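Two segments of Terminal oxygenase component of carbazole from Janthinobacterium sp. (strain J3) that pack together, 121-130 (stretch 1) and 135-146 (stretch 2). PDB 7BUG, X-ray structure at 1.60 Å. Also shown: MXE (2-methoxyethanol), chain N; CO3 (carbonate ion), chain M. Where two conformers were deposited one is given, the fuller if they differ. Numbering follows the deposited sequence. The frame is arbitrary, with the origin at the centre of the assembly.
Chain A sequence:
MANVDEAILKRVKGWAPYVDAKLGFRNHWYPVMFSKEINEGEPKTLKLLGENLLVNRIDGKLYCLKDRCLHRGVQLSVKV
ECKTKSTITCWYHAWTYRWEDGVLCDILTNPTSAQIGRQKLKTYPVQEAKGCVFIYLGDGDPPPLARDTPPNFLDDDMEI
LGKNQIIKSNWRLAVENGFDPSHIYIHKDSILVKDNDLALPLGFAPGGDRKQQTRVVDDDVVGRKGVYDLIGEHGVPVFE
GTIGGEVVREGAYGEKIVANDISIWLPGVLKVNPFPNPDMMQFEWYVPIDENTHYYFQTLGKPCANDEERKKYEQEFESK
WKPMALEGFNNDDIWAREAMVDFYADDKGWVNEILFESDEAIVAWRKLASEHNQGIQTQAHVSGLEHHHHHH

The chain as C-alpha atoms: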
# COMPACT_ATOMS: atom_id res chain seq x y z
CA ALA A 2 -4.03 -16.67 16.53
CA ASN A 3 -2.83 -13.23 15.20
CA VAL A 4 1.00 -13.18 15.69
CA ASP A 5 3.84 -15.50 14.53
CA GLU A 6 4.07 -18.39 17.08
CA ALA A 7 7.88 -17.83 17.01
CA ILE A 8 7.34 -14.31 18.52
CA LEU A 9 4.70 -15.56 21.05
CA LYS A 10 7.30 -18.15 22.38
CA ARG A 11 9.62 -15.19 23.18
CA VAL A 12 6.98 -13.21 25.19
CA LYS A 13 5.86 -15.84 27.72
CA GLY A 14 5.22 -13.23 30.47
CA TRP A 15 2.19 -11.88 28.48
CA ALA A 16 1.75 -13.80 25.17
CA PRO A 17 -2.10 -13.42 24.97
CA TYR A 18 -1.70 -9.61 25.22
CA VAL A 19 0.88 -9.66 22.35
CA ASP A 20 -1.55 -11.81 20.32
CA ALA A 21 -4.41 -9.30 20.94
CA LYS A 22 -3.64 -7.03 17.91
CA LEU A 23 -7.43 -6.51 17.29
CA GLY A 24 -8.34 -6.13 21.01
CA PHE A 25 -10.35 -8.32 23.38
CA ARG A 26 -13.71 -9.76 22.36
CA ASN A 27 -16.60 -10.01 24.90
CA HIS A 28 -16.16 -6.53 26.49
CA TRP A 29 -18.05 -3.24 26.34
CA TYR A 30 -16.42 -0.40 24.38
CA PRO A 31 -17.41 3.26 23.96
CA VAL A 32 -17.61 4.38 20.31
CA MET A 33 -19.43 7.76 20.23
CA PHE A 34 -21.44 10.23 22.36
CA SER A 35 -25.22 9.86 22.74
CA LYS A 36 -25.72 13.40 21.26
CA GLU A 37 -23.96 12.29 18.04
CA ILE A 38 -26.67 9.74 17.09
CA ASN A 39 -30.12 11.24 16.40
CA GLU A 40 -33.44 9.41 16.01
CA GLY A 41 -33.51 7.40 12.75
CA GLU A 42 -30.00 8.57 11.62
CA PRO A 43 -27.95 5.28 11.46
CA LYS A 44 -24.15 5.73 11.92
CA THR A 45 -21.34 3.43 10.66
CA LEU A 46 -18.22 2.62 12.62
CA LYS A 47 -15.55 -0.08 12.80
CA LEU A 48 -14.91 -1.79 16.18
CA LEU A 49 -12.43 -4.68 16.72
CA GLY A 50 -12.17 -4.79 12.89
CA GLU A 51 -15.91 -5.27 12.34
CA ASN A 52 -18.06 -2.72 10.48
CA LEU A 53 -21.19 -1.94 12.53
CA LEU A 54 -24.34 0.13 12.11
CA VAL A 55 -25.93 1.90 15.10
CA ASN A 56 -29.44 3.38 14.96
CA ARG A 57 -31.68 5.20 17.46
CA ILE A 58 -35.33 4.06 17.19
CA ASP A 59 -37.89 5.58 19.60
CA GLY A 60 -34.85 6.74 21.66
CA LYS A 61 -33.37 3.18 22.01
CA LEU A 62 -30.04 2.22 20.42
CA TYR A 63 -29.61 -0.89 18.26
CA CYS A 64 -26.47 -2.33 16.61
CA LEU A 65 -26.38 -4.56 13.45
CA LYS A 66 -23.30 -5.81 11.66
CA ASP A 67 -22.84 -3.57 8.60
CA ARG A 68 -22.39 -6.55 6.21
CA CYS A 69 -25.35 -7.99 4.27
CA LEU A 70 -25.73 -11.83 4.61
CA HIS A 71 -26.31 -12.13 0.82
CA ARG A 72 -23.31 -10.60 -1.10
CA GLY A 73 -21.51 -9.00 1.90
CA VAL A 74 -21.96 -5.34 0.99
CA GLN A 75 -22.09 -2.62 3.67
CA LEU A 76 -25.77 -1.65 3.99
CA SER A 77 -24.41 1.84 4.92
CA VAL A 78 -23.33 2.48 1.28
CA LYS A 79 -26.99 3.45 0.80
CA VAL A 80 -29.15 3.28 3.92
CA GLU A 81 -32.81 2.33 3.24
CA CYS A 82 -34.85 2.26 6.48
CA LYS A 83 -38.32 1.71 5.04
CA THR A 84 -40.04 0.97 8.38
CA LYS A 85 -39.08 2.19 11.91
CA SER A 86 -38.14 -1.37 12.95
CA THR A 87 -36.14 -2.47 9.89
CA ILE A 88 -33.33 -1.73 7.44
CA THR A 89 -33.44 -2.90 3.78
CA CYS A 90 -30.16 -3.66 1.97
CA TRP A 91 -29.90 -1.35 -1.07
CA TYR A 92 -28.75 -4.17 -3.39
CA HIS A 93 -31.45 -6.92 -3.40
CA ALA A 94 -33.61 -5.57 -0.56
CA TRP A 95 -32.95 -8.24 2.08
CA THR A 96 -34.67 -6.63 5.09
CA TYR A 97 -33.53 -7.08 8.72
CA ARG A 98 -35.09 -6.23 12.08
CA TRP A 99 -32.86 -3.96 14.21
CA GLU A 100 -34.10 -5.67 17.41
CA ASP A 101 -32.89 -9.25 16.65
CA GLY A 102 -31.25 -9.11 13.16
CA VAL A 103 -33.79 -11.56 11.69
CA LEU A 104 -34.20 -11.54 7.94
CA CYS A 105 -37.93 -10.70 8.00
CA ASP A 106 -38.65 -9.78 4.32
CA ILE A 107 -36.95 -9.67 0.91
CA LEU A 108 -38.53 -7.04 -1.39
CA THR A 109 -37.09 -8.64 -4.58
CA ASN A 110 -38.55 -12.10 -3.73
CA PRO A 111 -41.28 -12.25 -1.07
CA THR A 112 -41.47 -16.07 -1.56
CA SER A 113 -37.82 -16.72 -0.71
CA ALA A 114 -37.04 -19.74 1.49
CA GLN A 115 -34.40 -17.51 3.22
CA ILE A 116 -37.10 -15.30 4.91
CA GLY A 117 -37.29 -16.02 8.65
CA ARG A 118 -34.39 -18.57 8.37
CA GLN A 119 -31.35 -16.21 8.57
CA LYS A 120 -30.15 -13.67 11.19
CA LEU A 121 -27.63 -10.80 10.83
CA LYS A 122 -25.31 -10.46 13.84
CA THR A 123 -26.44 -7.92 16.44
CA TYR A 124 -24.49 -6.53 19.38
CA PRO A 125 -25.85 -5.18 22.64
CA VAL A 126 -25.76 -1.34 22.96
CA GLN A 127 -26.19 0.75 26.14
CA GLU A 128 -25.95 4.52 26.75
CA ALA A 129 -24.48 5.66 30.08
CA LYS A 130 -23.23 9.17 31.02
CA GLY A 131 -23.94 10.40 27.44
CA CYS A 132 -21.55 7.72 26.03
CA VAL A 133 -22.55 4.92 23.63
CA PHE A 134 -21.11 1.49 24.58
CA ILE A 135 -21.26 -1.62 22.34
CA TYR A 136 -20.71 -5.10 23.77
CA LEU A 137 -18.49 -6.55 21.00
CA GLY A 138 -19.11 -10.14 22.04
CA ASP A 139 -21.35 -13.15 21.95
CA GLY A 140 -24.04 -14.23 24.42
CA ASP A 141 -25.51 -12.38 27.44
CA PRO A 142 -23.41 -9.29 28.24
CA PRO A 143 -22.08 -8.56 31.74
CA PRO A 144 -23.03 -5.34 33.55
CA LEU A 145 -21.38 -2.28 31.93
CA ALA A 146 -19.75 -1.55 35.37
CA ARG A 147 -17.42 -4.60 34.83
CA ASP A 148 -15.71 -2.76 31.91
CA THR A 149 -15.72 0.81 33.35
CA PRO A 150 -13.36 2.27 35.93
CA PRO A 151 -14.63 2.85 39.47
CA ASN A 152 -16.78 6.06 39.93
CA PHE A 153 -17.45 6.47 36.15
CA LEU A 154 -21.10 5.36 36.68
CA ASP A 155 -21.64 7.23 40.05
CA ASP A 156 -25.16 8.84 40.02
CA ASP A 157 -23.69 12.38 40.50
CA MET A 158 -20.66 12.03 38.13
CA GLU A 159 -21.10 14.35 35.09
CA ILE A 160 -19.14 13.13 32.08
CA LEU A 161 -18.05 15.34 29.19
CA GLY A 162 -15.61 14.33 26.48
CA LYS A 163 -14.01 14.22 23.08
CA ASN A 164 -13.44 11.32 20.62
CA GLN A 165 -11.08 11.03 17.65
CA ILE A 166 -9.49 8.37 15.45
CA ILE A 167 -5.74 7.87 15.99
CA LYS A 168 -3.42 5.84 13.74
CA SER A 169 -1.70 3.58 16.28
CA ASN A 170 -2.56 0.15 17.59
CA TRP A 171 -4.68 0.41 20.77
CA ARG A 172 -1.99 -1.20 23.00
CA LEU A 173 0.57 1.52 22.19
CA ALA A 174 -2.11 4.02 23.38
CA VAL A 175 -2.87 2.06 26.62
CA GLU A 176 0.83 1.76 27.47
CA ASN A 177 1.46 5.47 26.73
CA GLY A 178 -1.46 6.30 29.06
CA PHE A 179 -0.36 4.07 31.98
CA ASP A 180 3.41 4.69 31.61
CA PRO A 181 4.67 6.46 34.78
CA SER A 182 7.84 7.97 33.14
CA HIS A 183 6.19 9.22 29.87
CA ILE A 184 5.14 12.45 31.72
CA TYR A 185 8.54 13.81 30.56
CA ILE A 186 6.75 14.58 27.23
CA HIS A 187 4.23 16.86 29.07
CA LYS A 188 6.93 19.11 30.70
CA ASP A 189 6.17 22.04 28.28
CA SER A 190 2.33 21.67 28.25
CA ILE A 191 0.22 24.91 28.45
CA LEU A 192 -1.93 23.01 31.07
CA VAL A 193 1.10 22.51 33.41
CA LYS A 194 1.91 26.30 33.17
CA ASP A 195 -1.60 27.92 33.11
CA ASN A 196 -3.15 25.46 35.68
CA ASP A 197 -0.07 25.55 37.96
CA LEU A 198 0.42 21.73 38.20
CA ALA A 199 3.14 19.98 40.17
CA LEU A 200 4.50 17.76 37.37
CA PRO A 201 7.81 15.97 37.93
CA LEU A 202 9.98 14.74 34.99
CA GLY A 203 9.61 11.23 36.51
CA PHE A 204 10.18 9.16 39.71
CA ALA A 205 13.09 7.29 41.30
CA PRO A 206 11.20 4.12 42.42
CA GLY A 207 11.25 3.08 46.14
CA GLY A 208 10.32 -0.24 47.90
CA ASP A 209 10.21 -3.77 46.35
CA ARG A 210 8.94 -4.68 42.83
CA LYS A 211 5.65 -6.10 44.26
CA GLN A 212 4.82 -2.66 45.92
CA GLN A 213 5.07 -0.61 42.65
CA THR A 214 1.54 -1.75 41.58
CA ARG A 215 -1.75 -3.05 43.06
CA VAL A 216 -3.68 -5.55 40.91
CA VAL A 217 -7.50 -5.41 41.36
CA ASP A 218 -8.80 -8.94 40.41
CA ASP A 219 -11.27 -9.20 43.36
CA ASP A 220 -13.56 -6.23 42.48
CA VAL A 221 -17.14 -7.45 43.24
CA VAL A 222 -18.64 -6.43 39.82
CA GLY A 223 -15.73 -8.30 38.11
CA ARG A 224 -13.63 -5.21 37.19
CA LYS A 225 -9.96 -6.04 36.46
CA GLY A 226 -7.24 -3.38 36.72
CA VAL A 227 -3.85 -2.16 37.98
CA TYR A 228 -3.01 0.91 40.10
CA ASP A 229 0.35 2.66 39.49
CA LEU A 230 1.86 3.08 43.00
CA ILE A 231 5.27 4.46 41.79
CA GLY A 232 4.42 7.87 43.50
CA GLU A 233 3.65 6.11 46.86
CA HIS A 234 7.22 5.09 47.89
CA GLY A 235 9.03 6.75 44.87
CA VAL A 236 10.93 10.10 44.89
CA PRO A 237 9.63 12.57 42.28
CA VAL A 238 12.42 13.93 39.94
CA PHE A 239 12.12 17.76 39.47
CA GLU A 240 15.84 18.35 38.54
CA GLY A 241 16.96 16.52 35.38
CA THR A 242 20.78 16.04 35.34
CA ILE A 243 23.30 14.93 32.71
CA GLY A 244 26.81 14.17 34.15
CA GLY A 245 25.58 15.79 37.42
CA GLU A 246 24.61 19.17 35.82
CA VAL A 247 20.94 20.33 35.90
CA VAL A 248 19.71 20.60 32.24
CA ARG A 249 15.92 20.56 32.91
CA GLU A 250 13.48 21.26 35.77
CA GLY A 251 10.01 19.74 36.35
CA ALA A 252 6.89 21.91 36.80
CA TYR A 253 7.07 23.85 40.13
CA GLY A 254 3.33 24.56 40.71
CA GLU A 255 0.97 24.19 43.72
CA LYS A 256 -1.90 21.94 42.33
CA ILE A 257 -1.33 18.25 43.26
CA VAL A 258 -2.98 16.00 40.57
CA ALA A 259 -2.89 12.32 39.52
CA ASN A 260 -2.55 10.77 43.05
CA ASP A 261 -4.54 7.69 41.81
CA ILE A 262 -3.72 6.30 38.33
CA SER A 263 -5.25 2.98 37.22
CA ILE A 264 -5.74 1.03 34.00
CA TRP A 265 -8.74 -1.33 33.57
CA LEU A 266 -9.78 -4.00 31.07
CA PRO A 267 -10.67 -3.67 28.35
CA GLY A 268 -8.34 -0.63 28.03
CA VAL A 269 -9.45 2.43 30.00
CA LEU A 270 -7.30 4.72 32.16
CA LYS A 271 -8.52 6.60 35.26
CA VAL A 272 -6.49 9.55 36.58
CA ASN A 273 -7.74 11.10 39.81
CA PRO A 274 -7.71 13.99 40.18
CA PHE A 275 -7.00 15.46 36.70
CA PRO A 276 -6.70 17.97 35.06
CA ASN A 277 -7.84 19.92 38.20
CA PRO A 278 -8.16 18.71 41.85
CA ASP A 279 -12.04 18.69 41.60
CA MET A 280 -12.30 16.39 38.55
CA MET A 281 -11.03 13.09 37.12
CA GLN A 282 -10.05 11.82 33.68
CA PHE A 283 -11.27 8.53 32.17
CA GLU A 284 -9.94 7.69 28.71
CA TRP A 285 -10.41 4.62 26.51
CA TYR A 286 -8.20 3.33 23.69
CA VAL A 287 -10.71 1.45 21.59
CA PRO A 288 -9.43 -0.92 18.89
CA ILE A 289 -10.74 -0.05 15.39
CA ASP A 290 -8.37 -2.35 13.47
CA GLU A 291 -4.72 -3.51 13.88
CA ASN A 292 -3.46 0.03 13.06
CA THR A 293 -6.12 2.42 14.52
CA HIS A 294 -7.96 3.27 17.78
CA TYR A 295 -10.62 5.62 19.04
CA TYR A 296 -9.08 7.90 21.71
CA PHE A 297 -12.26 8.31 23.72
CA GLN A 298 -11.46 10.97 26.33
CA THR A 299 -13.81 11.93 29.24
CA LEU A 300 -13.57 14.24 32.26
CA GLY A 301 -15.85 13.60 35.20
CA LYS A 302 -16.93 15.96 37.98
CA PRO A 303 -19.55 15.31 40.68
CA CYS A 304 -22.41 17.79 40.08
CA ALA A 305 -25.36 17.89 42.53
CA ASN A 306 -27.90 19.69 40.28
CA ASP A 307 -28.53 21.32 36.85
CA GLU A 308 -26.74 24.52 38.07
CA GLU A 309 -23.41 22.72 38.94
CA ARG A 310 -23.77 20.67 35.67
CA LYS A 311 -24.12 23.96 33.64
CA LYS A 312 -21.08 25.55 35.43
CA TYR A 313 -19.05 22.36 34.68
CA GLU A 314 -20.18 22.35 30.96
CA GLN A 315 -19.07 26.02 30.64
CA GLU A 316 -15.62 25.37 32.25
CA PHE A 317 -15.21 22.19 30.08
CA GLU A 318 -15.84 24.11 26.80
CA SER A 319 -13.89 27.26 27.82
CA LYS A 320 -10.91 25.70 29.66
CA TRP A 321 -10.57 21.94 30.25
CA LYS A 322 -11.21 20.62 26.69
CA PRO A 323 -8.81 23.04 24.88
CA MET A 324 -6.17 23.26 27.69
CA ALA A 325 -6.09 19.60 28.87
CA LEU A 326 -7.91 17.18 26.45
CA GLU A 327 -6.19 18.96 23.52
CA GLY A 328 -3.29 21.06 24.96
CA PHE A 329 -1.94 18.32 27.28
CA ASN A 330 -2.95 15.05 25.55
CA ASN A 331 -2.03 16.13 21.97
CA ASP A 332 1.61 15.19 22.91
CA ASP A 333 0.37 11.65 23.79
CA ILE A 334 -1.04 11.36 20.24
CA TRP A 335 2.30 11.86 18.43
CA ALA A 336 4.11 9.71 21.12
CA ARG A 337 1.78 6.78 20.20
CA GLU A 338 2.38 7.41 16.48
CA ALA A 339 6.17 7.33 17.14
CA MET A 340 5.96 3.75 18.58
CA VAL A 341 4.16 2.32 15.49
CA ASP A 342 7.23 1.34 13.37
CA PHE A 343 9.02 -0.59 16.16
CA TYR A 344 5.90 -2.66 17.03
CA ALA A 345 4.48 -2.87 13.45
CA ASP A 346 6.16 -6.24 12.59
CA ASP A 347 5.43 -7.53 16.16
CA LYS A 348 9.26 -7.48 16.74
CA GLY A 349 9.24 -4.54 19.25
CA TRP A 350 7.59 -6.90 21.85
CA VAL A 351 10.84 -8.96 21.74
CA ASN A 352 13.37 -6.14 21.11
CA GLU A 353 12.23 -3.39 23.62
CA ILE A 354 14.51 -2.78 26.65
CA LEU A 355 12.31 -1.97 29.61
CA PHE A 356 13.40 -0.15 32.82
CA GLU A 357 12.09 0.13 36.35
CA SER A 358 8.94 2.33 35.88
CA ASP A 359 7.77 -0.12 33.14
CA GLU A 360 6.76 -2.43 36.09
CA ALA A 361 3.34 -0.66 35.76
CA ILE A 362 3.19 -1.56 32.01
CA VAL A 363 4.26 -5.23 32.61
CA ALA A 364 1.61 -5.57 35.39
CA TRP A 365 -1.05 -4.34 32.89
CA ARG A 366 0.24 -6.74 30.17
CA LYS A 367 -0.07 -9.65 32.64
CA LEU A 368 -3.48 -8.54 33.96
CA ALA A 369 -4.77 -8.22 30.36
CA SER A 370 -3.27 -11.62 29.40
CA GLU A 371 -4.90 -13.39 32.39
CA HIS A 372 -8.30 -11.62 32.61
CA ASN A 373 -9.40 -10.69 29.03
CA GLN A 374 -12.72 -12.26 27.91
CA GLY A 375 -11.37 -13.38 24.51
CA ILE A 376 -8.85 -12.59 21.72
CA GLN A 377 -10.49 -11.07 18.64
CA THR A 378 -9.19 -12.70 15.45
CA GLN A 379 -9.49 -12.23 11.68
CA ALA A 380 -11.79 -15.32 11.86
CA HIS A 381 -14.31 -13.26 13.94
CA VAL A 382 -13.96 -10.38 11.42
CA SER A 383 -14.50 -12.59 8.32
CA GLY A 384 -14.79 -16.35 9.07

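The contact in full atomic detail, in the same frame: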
# COMPACT_ATOMS: atom_id res chain seq x y z
N LEU A 121 -28.83 -11.64 10.85
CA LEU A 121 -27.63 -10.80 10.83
C LEU A 121 -27.17 -10.61 12.27
O LEU A 121 -28.00 -10.40 13.18
CB LEU A 121 -28.05 -9.48 10.17
CG LEU A 121 -27.00 -8.41 9.94
CD1 LEU A 121 -25.78 -8.94 9.24
CD2 LEU A 121 -27.64 -7.28 9.13
N LYS A 122 -25.87 -10.64 12.50
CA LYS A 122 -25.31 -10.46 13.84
C LYS A 122 -25.73 -9.12 14.42
O LYS A 122 -25.73 -8.09 13.68
CB LYS A 122 -23.79 -10.59 13.76
CG LYS A 122 -23.10 -10.44 15.09
CD LYS A 122 -23.33 -11.62 15.99
CE LYS A 122 -22.28 -11.78 17.06
NZ LYS A 122 -22.66 -12.81 18.05
N THR A 123 -26.16 -9.13 15.68
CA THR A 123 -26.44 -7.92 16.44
C THR A 123 -25.48 -7.93 17.62
O THR A 123 -24.94 -9.02 18.01
CB THR A 123 -27.90 -7.83 16.91
OG1 THR A 123 -28.09 -8.94 17.80
CG2 THR A 123 -28.87 -7.85 15.75
N TYR A 124 -25.26 -6.75 18.15
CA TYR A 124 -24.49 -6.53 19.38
C TYR A 124 -25.33 -5.72 20.33
O TYR A 124 -25.97 -4.74 19.92
CB TYR A 124 -23.12 -5.90 19.10
CG TYR A 124 -22.21 -6.85 18.38
CD1 TYR A 124 -21.69 -7.98 19.00
CD2 TYR A 124 -21.81 -6.60 17.08
CE1 TYR A 124 -20.82 -8.84 18.34
CE2 TYR A 124 -20.97 -7.46 16.39
CZ TYR A 124 -20.46 -8.58 17.03
OH TYR A 124 -19.60 -9.38 16.37
N PRO A 125 -25.24 -6.03 21.63
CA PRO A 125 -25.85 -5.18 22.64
C PRO A 125 -25.29 -3.76 22.64
O PRO A 125 -24.09 -3.57 22.41
CB PRO A 125 -25.55 -5.87 23.98
CG PRO A 125 -25.22 -7.30 23.61
CD PRO A 125 -24.62 -7.22 22.22
N VAL A 126 -26.14 -2.77 22.89
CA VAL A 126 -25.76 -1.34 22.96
C VAL A 126 -26.43 -0.72 24.16
O VAL A 126 -27.63 -0.96 24.34
CB VAL A 126 -26.23 -0.46 21.80
CG1 VAL A 126 -25.30 0.71 21.60
CG2 VAL A 126 -26.56 -1.21 20.54
N GLN A 127 -25.67 0.08 24.91
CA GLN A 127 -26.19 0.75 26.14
C GLN A 127 -25.67 2.19 26.06
O GLN A 127 -24.50 2.38 25.66
CB GLN A 127 -25.62 0.03 27.36
CG GLN A 127 -26.16 0.47 28.71
CD GLN A 127 -25.64 -0.44 29.77
OE1 GLN A 127 -25.06 -1.51 29.48
NE2 GLN A 127 -25.85 -0.04 31.01
N GLU A 128 -26.45 3.15 26.53
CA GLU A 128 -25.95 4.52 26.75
C GLU A 128 -25.81 4.75 28.24
O GLU A 128 -26.71 4.34 28.97
CB GLU A 128 -26.96 5.53 26.22
CG GLU A 128 -27.33 5.29 24.82
CD GLU A 128 -28.14 6.45 24.34
OE1 GLU A 128 -29.38 6.34 24.34
OE2 GLU A 128 -27.52 7.44 24.01
N ALA A 129 -24.69 5.29 28.69
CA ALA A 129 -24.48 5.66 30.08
C ALA A 129 -23.62 6.91 30.10
O ALA A 129 -22.64 6.96 29.36
CB ALA A 129 -23.81 4.56 30.81
N LYS A 130 -24.01 7.91 30.86
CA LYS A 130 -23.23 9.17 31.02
C LYS A 130 -23.02 9.87 29.67
O LYS A 130 -21.96 10.45 29.47
CB LYS A 130 -21.91 8.86 31.73
CG LYS A 130 -22.06 8.24 33.10
CD LYS A 130 -22.99 9.07 33.98
CE LYS A 130 -22.71 8.96 35.45
NZ LYS A 130 -23.68 9.76 36.24
N ILE A 135 -20.87 -0.38 23.05
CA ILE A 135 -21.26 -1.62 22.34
C ILE A 135 -20.55 -2.78 23.01
O ILE A 135 -19.36 -2.66 23.28
CB ILE A 135 -20.88 -1.50 20.84
CG1 ILE A 135 -21.65 -0.35 20.21
CG2 ILE A 135 -21.09 -2.82 20.11
CD1 ILE A 135 -21.27 -0.08 18.79
N TYR A 136 -21.29 -3.85 23.27
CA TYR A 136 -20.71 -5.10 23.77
C TYR A 136 -20.28 -5.90 22.56
O TYR A 136 -21.13 -6.46 21.89
CB TYR A 136 -21.71 -5.86 24.61
CG TYR A 136 -21.10 -7.12 25.17
CD1 TYR A 136 -20.15 -7.05 26.17
CD2 TYR A 136 -21.44 -8.37 24.66
CE1 TYR A 136 -19.60 -8.20 26.70
CE2 TYR A 136 -20.90 -9.52 25.22
CZ TYR A 136 -19.99 -9.43 26.24
OH TYR A 136 -19.48 -10.59 26.75
N LEU A 137 -19.00 -5.82 22.19
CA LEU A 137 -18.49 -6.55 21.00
C LEU A 137 -18.17 -7.97 21.46
O LEU A 137 -17.05 -8.27 21.78
CB LEU A 137 -17.31 -5.83 20.38
CG LEU A 137 -17.01 -6.10 18.91
CD1 LEU A 137 -16.72 -7.56 18.61
CD2 LEU A 137 -18.12 -5.60 18.01
N GLY A 138 -19.21 -8.77 21.52
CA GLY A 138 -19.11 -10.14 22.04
C GLY A 138 -20.38 -10.89 21.80
O GLY A 138 -21.37 -10.34 21.34
N ASP A 139 -20.34 -12.12 22.25
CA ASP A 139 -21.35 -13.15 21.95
C ASP A 139 -22.04 -13.51 23.26
O ASP A 139 -21.41 -13.38 24.31
CB ASP A 139 -20.66 -14.38 21.39
CG ASP A 139 -19.78 -14.00 20.22
OD1 ASP A 139 -20.33 -13.32 19.28
OD2 ASP A 139 -18.54 -14.27 20.34
N GLY A 140 -23.32 -13.81 23.21
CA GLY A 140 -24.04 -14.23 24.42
C GLY A 140 -24.46 -13.06 25.29
O GLY A 140 -24.39 -11.88 24.85
N ASP A 141 -24.94 -13.36 26.49
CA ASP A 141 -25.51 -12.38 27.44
C ASP A 141 -24.38 -11.47 27.91
O ASP A 141 -23.39 -11.97 28.44
CB ASP A 141 -26.18 -13.14 28.59
CG ASP A 141 -27.11 -14.26 28.11
OD1 ASP A 141 -27.67 -14.12 27.02
OD2 ASP A 141 -27.23 -15.27 28.83
N PRO A 142 -24.48 -10.15 27.77
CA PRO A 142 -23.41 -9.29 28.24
C PRO A 142 -23.39 -9.20 29.76
O PRO A 142 -24.46 -9.35 30.41
CB PRO A 142 -23.75 -7.90 27.68
CG PRO A 142 -25.22 -7.95 27.41
CD PRO A 142 -25.55 -9.39 27.12
N PRO A 143 -22.21 -8.90 30.33
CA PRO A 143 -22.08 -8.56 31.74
C PRO A 143 -22.61 -7.16 31.98
O PRO A 143 -22.86 -6.39 31.03
CB PRO A 143 -20.57 -8.52 31.99
CG PRO A 143 -20.05 -8.02 30.66
CD PRO A 143 -20.93 -8.68 29.62
N PRO A 144 -22.75 -6.74 33.25
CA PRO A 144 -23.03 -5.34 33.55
C PRO A 144 -21.93 -4.47 32.90
O PRO A 144 -20.77 -4.86 32.94
CB PRO A 144 -22.97 -5.19 35.07
CG PRO A 144 -22.57 -6.58 35.60
CD PRO A 144 -22.62 -7.58 34.46
N LEU A 145 -22.32 -3.29 32.45
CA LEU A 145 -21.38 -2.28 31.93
C LEU A 145 -20.36 -1.93 33.00
O LEU A 145 -19.16 -1.75 32.65
CB LEU A 145 -22.17 -1.06 31.49
CG LEU A 145 -21.31 0.11 31.04
CD1 LEU A 145 -20.46 -0.25 29.82
CD2 LEU A 145 -22.15 1.31 30.73
N ALA A 146 -20.72 -1.85 34.29
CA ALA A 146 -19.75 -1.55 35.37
C ALA A 146 -18.51 -2.43 35.32
O ALA A 146 -17.47 -1.96 35.78
CB ALA A 146 -20.41 -1.70 36.72
O1 MXE N . -23.40 -1.72 35.30
C1 MXE N . -24.79 -1.60 35.08
C2 MXE N . -25.39 -2.77 34.32
O2 MXE N . -25.57 -2.35 32.97
C3 MXE N . -25.20 -3.09 31.86
C CO3 M . -29.76 -4.72 24.02
O1 CO3 M . -28.98 -3.87 23.47
O2 CO3 M . -29.48 -6.04 23.98
O3 CO3 M . -30.93 -4.31 24.49
O HOH W 1 -23.90 -10.67 19.83

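What fills the apolar centre of the contact? The ring of Y124 does much of the work. L137 CD2 sits over one face of it, 3.9 Å from the ring centroid and only 14° off the normal, so a methyl C-H points into the pi cloud. Although the CA-to-CB bond of L137 points away from stretch 1, the end of its side chain comes back to make this contact. Y124 CB also meets I135 CG2 at 3.8 Å, and V126 CG1 lies 4.0 Å from I135 CG1.

How do the backbones hold this core together? The two run antiparallel, with V126 and I135 facing each other as a non-hydrogen-bonded pair whose side chains share one face of the sheet. The bond falls beside that pair: Y136 N donates to P125 O at 2.9 Å, nearly straight at 166°. P125 O also receives a CA-H contact from I135 CA at 3.4 Å. Having no amide hydrogen, P125 can take part through its backbone only as acceptor.

What extends the apolar surface beyond the V126-I135 pair? P125 CB packs on Y136 CB at 3.9 Å, and P125 CG reaches P142 CG at the same distance. Farther along, A129 CB touches L145 CD2 at 3.7 Å. Beside L145, 2-methoxyethanol links the stretches: its O2 accepts from Q127 NE2 at 3.0 Å and, weakly, from L145 N at 3.4 Å.

Where does the contact turn polar? At the other end, K122 stretches out to D139, and K122 NZ forms a salt bridge with D139 OD1 at 2.7 Å, joining opposite charges through a short hydrogen bond. A water adds to this link, accepting from K122 NZ at 3.0 Å and lying 3.0 Å from G138 O. That carbonyl also approaches the edge of the Y124 ring, with G138 O 3.3 Å from Y124 CD1.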